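N-acetyltransferase (PDB 3I3G) probably acetylates D-glucosamine 6-phosphate with acetyl-CoA, a step toward UDP-N-acetylglucosamine, as a GNA1-type member of the GNAT acetyltransferase family. Local coordinates at residues A[83-88]-A[122-127]; A[97-102]-A[131-136]. All coordinates share one frame; numbering follows the deposited sequence.

Contact 1 packs strand 76-86 against helix 113-127. Contact 2 pairs strand 96-104 with strand 132-137. Their centres lie about 8 Å apart, on the same side of the chain's centre. The segments alternate along the chain, in the order 83-88, 97-102, 122-127, 131-136. Strands 76-86 and 96-104 are antiparallel neighbours in one mixed sheet, and they join the two contacts through Met84 N and His98 O, 2.7 Å apart, a probable hydrogen bond. Helix 113-127 connects the two strands of contact 2 and packs on the sheet in contact 1. Both contacts also touch the second subunit, so this part of the GNAT fold lies close to the dimer interface.

Contact 1: A[83-88]-A[122-127]; sequences LMIQPK and CEISRS
Helix 113-127 of the GNAT fold packs on the central sheet here, and Leu83 of strand 76-86 is the residue that meets it most fully. Both methyls of Leu83 straddle the hydroxyl of Ser125: Leu83 CD1 and CD2 each lie 3.5 Å from Ser125 OG. Leu83 CD2 also reaches Ile124 CG2, at 3.7 Å. The Leu83 and Ile124 side chains slide past each other in opposite directions and meet at these two methyls. In Leu83, CG is anti to the backbone N (chi1 178°), and this carries both methyls to the helix.

The Ser125 hydroxyl is buried among these methyls. Its hydrogen bond goes back along the helix to Leu121 O, one turn earlier, so the polar atom is satisfied without help from the strand. OG lies anti to the carbonyl carbon (chi1 -61°), beside the backbone N, which suits that bond.

This helix is the connection of a beta-alpha-beta unit, between strands 96-104 and 132-137. Its segment 122-127 runs at 20° to strand segment 83-86, nearly parallel. The axes of the two segments come within 9.7 Å. The backbones are nearest at Ile85 and Ser125, whose CA atoms are 7.1 Å apart. Ile85 packs more loosely than Leu83: its CD1 is 4.4 Å from Ser125 CA and 4.5 Å from Ile124 CG2. Lys128 and Cys130, just beyond the helix, also touch Ile85. On the neighbouring strand 96-104, Ile99 packs against Leu83 and extends the apolar layer between helix and sheet.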
loop_
_atom_site.group_PDB
_atom_site.type_symbol
_atom_site.label_atom_id
_atom_site.label_comp_id
_atom_site.label_asym_id
_atom_site.label_seq_id
_atom_site.Cartn_x
_atom_site.Cartn_y
_atom_site.Cartn_z
ATOM N N LEU A 83 2.079 -9.179 0.121
ATOM C CA LEU A 83 1.373 -8.627 -1.028
ATOM C C LEU A 83 0.011 -8.066 -0.634
ATOM O O LEU A 83 -0.787 -8.739 0.018
ATOM C CB LEU A 83 1.200 -9.695 -2.110
ATOM C CG LEU A 83 0.424 -9.266 -3.356
ATOM C CD1 LEU A 83 1.157 -8.148 -4.080
ATOM C CD2 LEU A 83 0.188 -10.449 -4.287
ATOM N N MET A 84 -0.245 -6.827 -1.036
ATOM C CA MET A 84 -1.534 -6.192 -0.804
ATOM C C MET A 84 -2.157 -5.835 -2.147
ATOM O O MET A 84 -1.650 -4.972 -2.860
ATOM C CB MET A 84 -1.367 -4.932 0.045
ATOM C CG MET A 84 -0.609 -5.148 1.344
ATOM S SD MET A 84 -0.438 -3.633 2.307
ATOM C CE MET A 84 0.311 -2.542 1.099
ATOM N N ILE A 85 -3.247 -6.508 -2.495
ATOM C CA ILE A 85 -3.918 -6.251 -3.763
ATOM C C ILE A 85 -5.038 -5.229 -3.595
ATOM O O ILE A 85 -6.028 -5.479 -2.907
ATOM C CB ILE A 85 -4.462 -7.543 -4.393
ATOM C CG1 ILE A 85 -3.307 -8.490 -4.729
ATOM C CG2 ILE A 85 -5.269 -7.223 -5.642
ATOM C CD1 ILE A 85 -3.736 -9.768 -5.422
ATOM N N GLN A 86 -4.872 -4.073 -4.229
ATOM C CA GLN A 86 -5.828 -2.982 -4.082
ATOM C C GLN A 86 -6.549 -2.661 -5.387
ATOM O O GLN A 86 -5.929 -2.223 -6.358
ATOM C CB GLN A 86 -5.130 -1.735 -3.544
ATOM C CG GLN A 86 -4.744 -1.832 -2.079
ATOM C CD GLN A 86 -3.875 -0.677 -1.631
ATOM O OE1 GLN A 86 -3.080 -0.147 -2.407
ATOM N NE2 GLN A 86 -4.021 -0.280 -0.372
ATOM N N PRO A 87 -7.870 -2.880 -5.408
ATOM C CA PRO A 87 -8.693 -2.548 -6.562
ATOM C C PRO A 87 -8.794 -1.038 -6.725
ATOM O O PRO A 87 -8.839 -0.312 -5.731
ATOM C CB PRO A 87 -10.068 -3.130 -6.198
ATOM C CG PRO A 87 -9.834 -4.025 -5.019
ATOM C CD PRO A 87 -8.663 -3.449 -4.307
ATOM N N LYS A 88 -8.812 -0.571 -7.969
ATOM C CA LYS A 88 -8.944 0.853 -8.254
ATOM C C LYS A 88 -10.210 1.110 -9.059
ATOM O O LYS A 88 -10.729 0.207 -9.713
ATOM C CB LYS A 88 -7.732 1.356 -9.044
ATOM C CG LYS A 88 -6.393 1.103 -8.376
ATOM C CD LYS A 88 -6.332 1.753 -7.006
ATOM C CE LYS A 88 -4.896 1.907 -6.538
ATOM N NZ LYS A 88 -4.155 2.899 -7.366
ATOM N N CYS A 122 4.397 -11.623 -7.890
ATOM C CA CYS A 122 4.031 -11.061 -9.184
ATOM C C CYS A 122 3.038 -11.967 -9.901
ATOM O O CYS A 122 2.111 -11.492 -10.555
ATOM C CB CYS A 122 5.269 -10.843 -10.055
ATOM S SG CYS A 122 6.268 -9.420 -9.581
ATOM N N GLU A 123 3.240 -13.274 -9.776
ATOM C CA GLU A 123 2.337 -14.240 -10.387
ATOM C C GLU A 123 0.959 -14.170 -9.738
ATOM O O GLU A 123 -0.063 -14.168 -10.425
ATOM C CB GLU A 123 2.906 -15.657 -10.283
ATOM C CG GLU A 123 1.956 -16.738 -10.772
ATOM C CD GLU A 123 1.443 -16.472 -12.174
ATOM O OE1 GLU A 123 2.183 -15.859 -12.976
ATOM O OE2 GLU A 123 0.299 -16.876 -12.476
ATOM N N ILE A 124 0.934 -14.110 -8.411
ATOM C CA ILE A 124 -0.321 -13.959 -7.689
ATOM C C ILE A 124 -1.033 -12.692 -8.147
ATOM O O ILE A 124 -2.225 -12.712 -8.452
ATOM C CB ILE A 124 -0.098 -13.901 -6.168
ATOM C CG1 ILE A 124 0.488 -15.224 -5.669
ATOM C CG2 ILE A 124 -1.404 -13.590 -5.452
ATOM C CD1 ILE A 124 0.851 -15.219 -4.199
ATOM N N SER A 125 -0.291 -11.591 -8.201
ATOM C CA SER A 125 -0.831 -10.328 -8.685
ATOM C C SER A 125 -1.452 -10.506 -10.068
ATOM O O SER A 125 -2.579 -10.076 -10.312
ATOM C CB SER A 125 0.260 -9.259 -8.728
ATOM O OG SER A 125 0.800 -9.031 -7.438
ATOM N N ARG A 126 -0.709 -11.141 -10.970
ATOM C CA ARG A 126 -1.206 -11.405 -12.315
ATOM C C ARG A 126 -2.546 -12.132 -12.269
ATOM O O ARG A 126 -3.485 -11.768 -12.976
ATOM C CB ARG A 126 -0.200 -12.241 -13.111
ATOM C CG ARG A 126 1.062 -11.501 -13.522
ATOM C CD ARG A 126 1.878 -12.334 -14.500
ATOM N NE ARG A 126 3.114 -11.666 -14.901
ATOM C CZ ARG A 126 4.296 -11.878 -14.331
ATOM N NH1 ARG A 126 5.367 -11.226 -14.762
ATOM N NH2 ARG A 126 4.407 -12.743 -13.331
ATOM N N SER A 127 -2.624 -13.160 -11.430
ATOM C CA SER A 127 -3.816 -13.997 -11.342
ATOM C C SER A 127 -5.045 -13.214 -10.895
ATOM O O SER A 127 -6.174 -13.575 -11.228
ATOM C CB SER A 127 -3.576 -15.169 -10.386
ATOM O OG SER A 127 -3.493 -14.721 -9.044
#

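Contact 2: A[97-102]-A[131-136]; sequences GHIEDV and YKVILD
Gly97 O accepts the shortest direct bond between the strands, from Ile134 N at 2.8 Å. Val133 CA adds a CA-H...O contact to the same oxygen. Gly97 N donates to Lys132 O at 3.0 Å. Ile99 N then bonds to Ile134 O, so Ile134 is held at both its N and its O. The ladder then opens, and a water takes over: it donates to Ile99 O at 2.6 Å and accepts from Asp136 N. A second water donates to both Glu100 OE2 and Asp136 OD2, two carboxylates that could otherwise repel each other if both are charged. Asp136 OD2 also takes a hydrogen bond from Gln156.

On one face of the sheet, His98 and Ile134 lie side by side. Ile134 CG1 sits over the imidazole, 4.2 Å from the ring centroid, in a CH-pi contact. The end methyl packs closely, with Ile134 CD1 3.4 Å from His98 CE1. Ile134 CG1 stands between the backbone N and the carbonyl carbon (chi1 57°), which brings this branch alongside the ring.

On the other face the contacts are between apolar side chains. Ile99 CD1 meets Val133 CG1 at 3.6 Å, and Ile99 CB lies 4.0 Å from Leu135 CB. Helix 113-127 covers this face, with Ile118 and Leu121 on Ile99 and Ser125 on Val133. Along its edge away from strand 96-104, strand 132-137 pairs antiparallel with a strand of the second subunit. The two strands, parallel and joined through the helix, form the beta-alpha-beta crossover of the GNAT fold.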
loop_
_atom_site.group_PDB
_atom_site.type_symbol
_atom_site.label_atom_id
_atom_site.label_comp_id
_atom_site.label_asym_id
_atom_site.label_seq_id
_atom_site.Cartn_x
_atom_site.Cartn_y
_atom_site.Cartn_z
ATOM N N GLY A 97 -0.928 -4.401 -7.434
ATOM C CA GLY A 97 -0.246 -5.245 -6.460
ATOM C C GLY A 97 0.818 -4.480 -5.696
ATOM O O GLY A 97 1.793 -4.007 -6.278
ATOM N N HIS A 98 0.624 -4.355 -4.387
ATOM C CA HIS A 98 1.579 -3.669 -3.529
ATOM C C HIS A 98 2.428 -4.679 -2.768
ATOM O O HIS A 98 1.926 -5.380 -1.891
ATOM C CB HIS A 98 0.852 -2.767 -2.530
ATOM C CG HIS A 98 0.066 -1.665 -3.168
ATOM N ND1 HIS A 98 0.504 -0.359 -3.198
ATOM C CD2 HIS A 98 -1.131 -1.674 -3.799
ATOM C CE1 HIS A 98 -0.389 0.389 -3.820
ATOM N NE2 HIS A 98 -1.391 -0.384 -4.195
ATOM N N ILE A 99 3.710 -4.754 -3.109
ATOM C CA ILE A 99 4.633 -5.638 -2.406
ATOM C C ILE A 99 5.271 -4.912 -1.227
ATOM O O ILE A 99 5.760 -3.790 -1.367
ATOM C CB ILE A 99 5.722 -6.192 -3.343
ATOM C CG1 ILE A 99 5.104 -7.160 -4.355
ATOM C CG2 ILE A 99 6.814 -6.892 -2.543
ATOM C CD1 ILE A 99 6.113 -7.812 -5.282
ATOM N N GLU A 100 5.255 -5.558 -0.066
ATOM C CA GLU A 100 5.723 -4.940 1.168
ATOM C C GLU A 100 6.670 -5.848 1.940
ATOM O O GLU A 100 6.617 -7.071 1.815
ATOM C CB GLU A 100 4.531 -4.595 2.067
ATOM C CG GLU A 100 3.639 -3.484 1.540
ATOM C CD GLU A 100 4.198 -2.106 1.829
ATOM O OE1 GLU A 100 4.837 -1.929 2.886
ATOM O OE2 GLU A 100 3.989 -1.197 1.003
ATOM N N ASP A 101 7.562 -5.260 2.675
ATOM C CA ASP A 101 8.342 -5.926 3.661
ATOM C C ASP A 101 9.043 -7.171 3.107
ATOM O O ASP A 101 8.754 -8.232 3.513
ATOM C CB ASP A 101 7.462 -6.305 4.837
ATOM C CG ASP A 101 7.053 -5.088 5.672
ATOM O OD1 ASP A 101 7.858 -4.269 5.985
ATOM O OD2 ASP A 101 5.919 -4.983 5.899
ATOM N N VAL A 102 9.904 -6.984 2.126
ATOM C CA VAL A 102 10.693 -8.062 1.550
ATOM C C VAL A 102 11.986 -8.206 2.345
ATOM O O VAL A 102 12.765 -7.260 2.450
ATOM C CB VAL A 102 11.029 -7.788 0.072
ATOM C CG1 VAL A 102 11.818 -8.948 -0.521
ATOM C CG2 VAL A 102 9.756 -7.537 -0.724
ATOM N N TYR A 131 -2.681 -4.874 -13.095
ATOM C CA TYR A 131 -2.030 -4.368 -14.300
ATOM C C TYR A 131 -0.595 -3.939 -14.007
ATOM O O TYR A 131 0.214 -3.781 -14.921
ATOM C CB TYR A 131 -2.828 -3.216 -14.919
ATOM C CG TYR A 131 -2.733 -1.910 -14.164
ATOM C CD1 TYR A 131 -1.758 -0.974 -14.479
ATOM C CD2 TYR A 131 -3.624 -1.611 -13.143
ATOM C CE1 TYR A 131 -1.670 0.223 -13.796
ATOM C CE2 TYR A 131 -3.543 -0.417 -12.454
ATOM C CZ TYR A 131 -2.565 0.495 -12.784
ATOM O OH TYR A 131 -2.484 1.684 -12.098
ATOM N N LYS A 132 -0.285 -3.757 -12.727
ATOM C CA LYS A 132 1.068 -3.406 -12.318
ATOM C C LYS A 132 1.355 -3.858 -10.890
ATOM O O LYS A 132 0.438 -4.073 -10.097
ATOM C CB LYS A 132 1.297 -1.896 -12.436
ATOM C CG LYS A 132 0.604 -1.077 -11.355
ATOM C CD LYS A 132 0.991 0.393 -11.431
ATOM C CE LYS A 132 0.313 1.197 -10.330
ATOM N NZ LYS A 132 0.711 2.633 -10.355
ATOM N N VAL A 133 2.637 -4.008 -10.578
ATOM C CA VAL A 133 3.079 -4.290 -9.222
ATOM C C VAL A 133 4.060 -3.206 -8.803
ATOM O O VAL A 133 4.986 -2.878 -9.542
ATOM C CB VAL A 133 3.769 -5.664 -9.114
ATOM C CG1 VAL A 133 4.278 -5.891 -7.698
ATOM C CG2 VAL A 133 2.814 -6.776 -9.525
ATOM N N ILE A 134 3.847 -2.640 -7.621
ATOM C CA ILE A 134 4.714 -1.576 -7.133
ATOM C C ILE A 134 5.235 -1.874 -5.734
ATOM O O ILE A 134 4.616 -2.616 -4.972
ATOM C CB ILE A 134 3.996 -0.214 -7.124
ATOM C CG1 ILE A 134 2.723 -0.286 -6.279
ATOM C CG2 ILE A 134 3.679 0.228 -8.544
ATOM C CD1 ILE A 134 2.008 1.041 -6.137
ATOM N N LEU A 135 6.381 -1.288 -5.410
ATOM C CA LEU A 135 6.993 -1.457 -4.104
ATOM C C LEU A 135 7.984 -0.327 -3.854
ATOM O O LEU A 135 8.427 0.337 -4.789
ATOM C CB LEU A 135 7.689 -2.817 -4.012
ATOM C CG LEU A 135 8.775 -3.111 -5.050
ATOM C CD1 LEU A 135 10.070 -2.401 -4.689
ATOM C CD2 LEU A 135 9.007 -4.604 -5.169
ATOM N N ASP A 136 8.319 -0.103 -2.588
ATOM C CA ASP A 136 9.289 0.922 -2.232
ATOM C C ASP A 136 10.623 0.283 -1.882
ATOM O O ASP A 136 10.692 -0.603 -1.032
ATOM C CB ASP A 136 8.779 1.768 -1.066
ATOM C CG ASP A 136 7.586 2.619 -1.444
ATOM O OD1 ASP A 136 7.523 3.074 -2.607
ATOM O OD2 ASP A 136 6.712 2.837 -0.579
HETATM O O HOH W 1 7.051 -1.593 -0.651
HETATM O O HOH W 2 6.543 0.634 0.881
#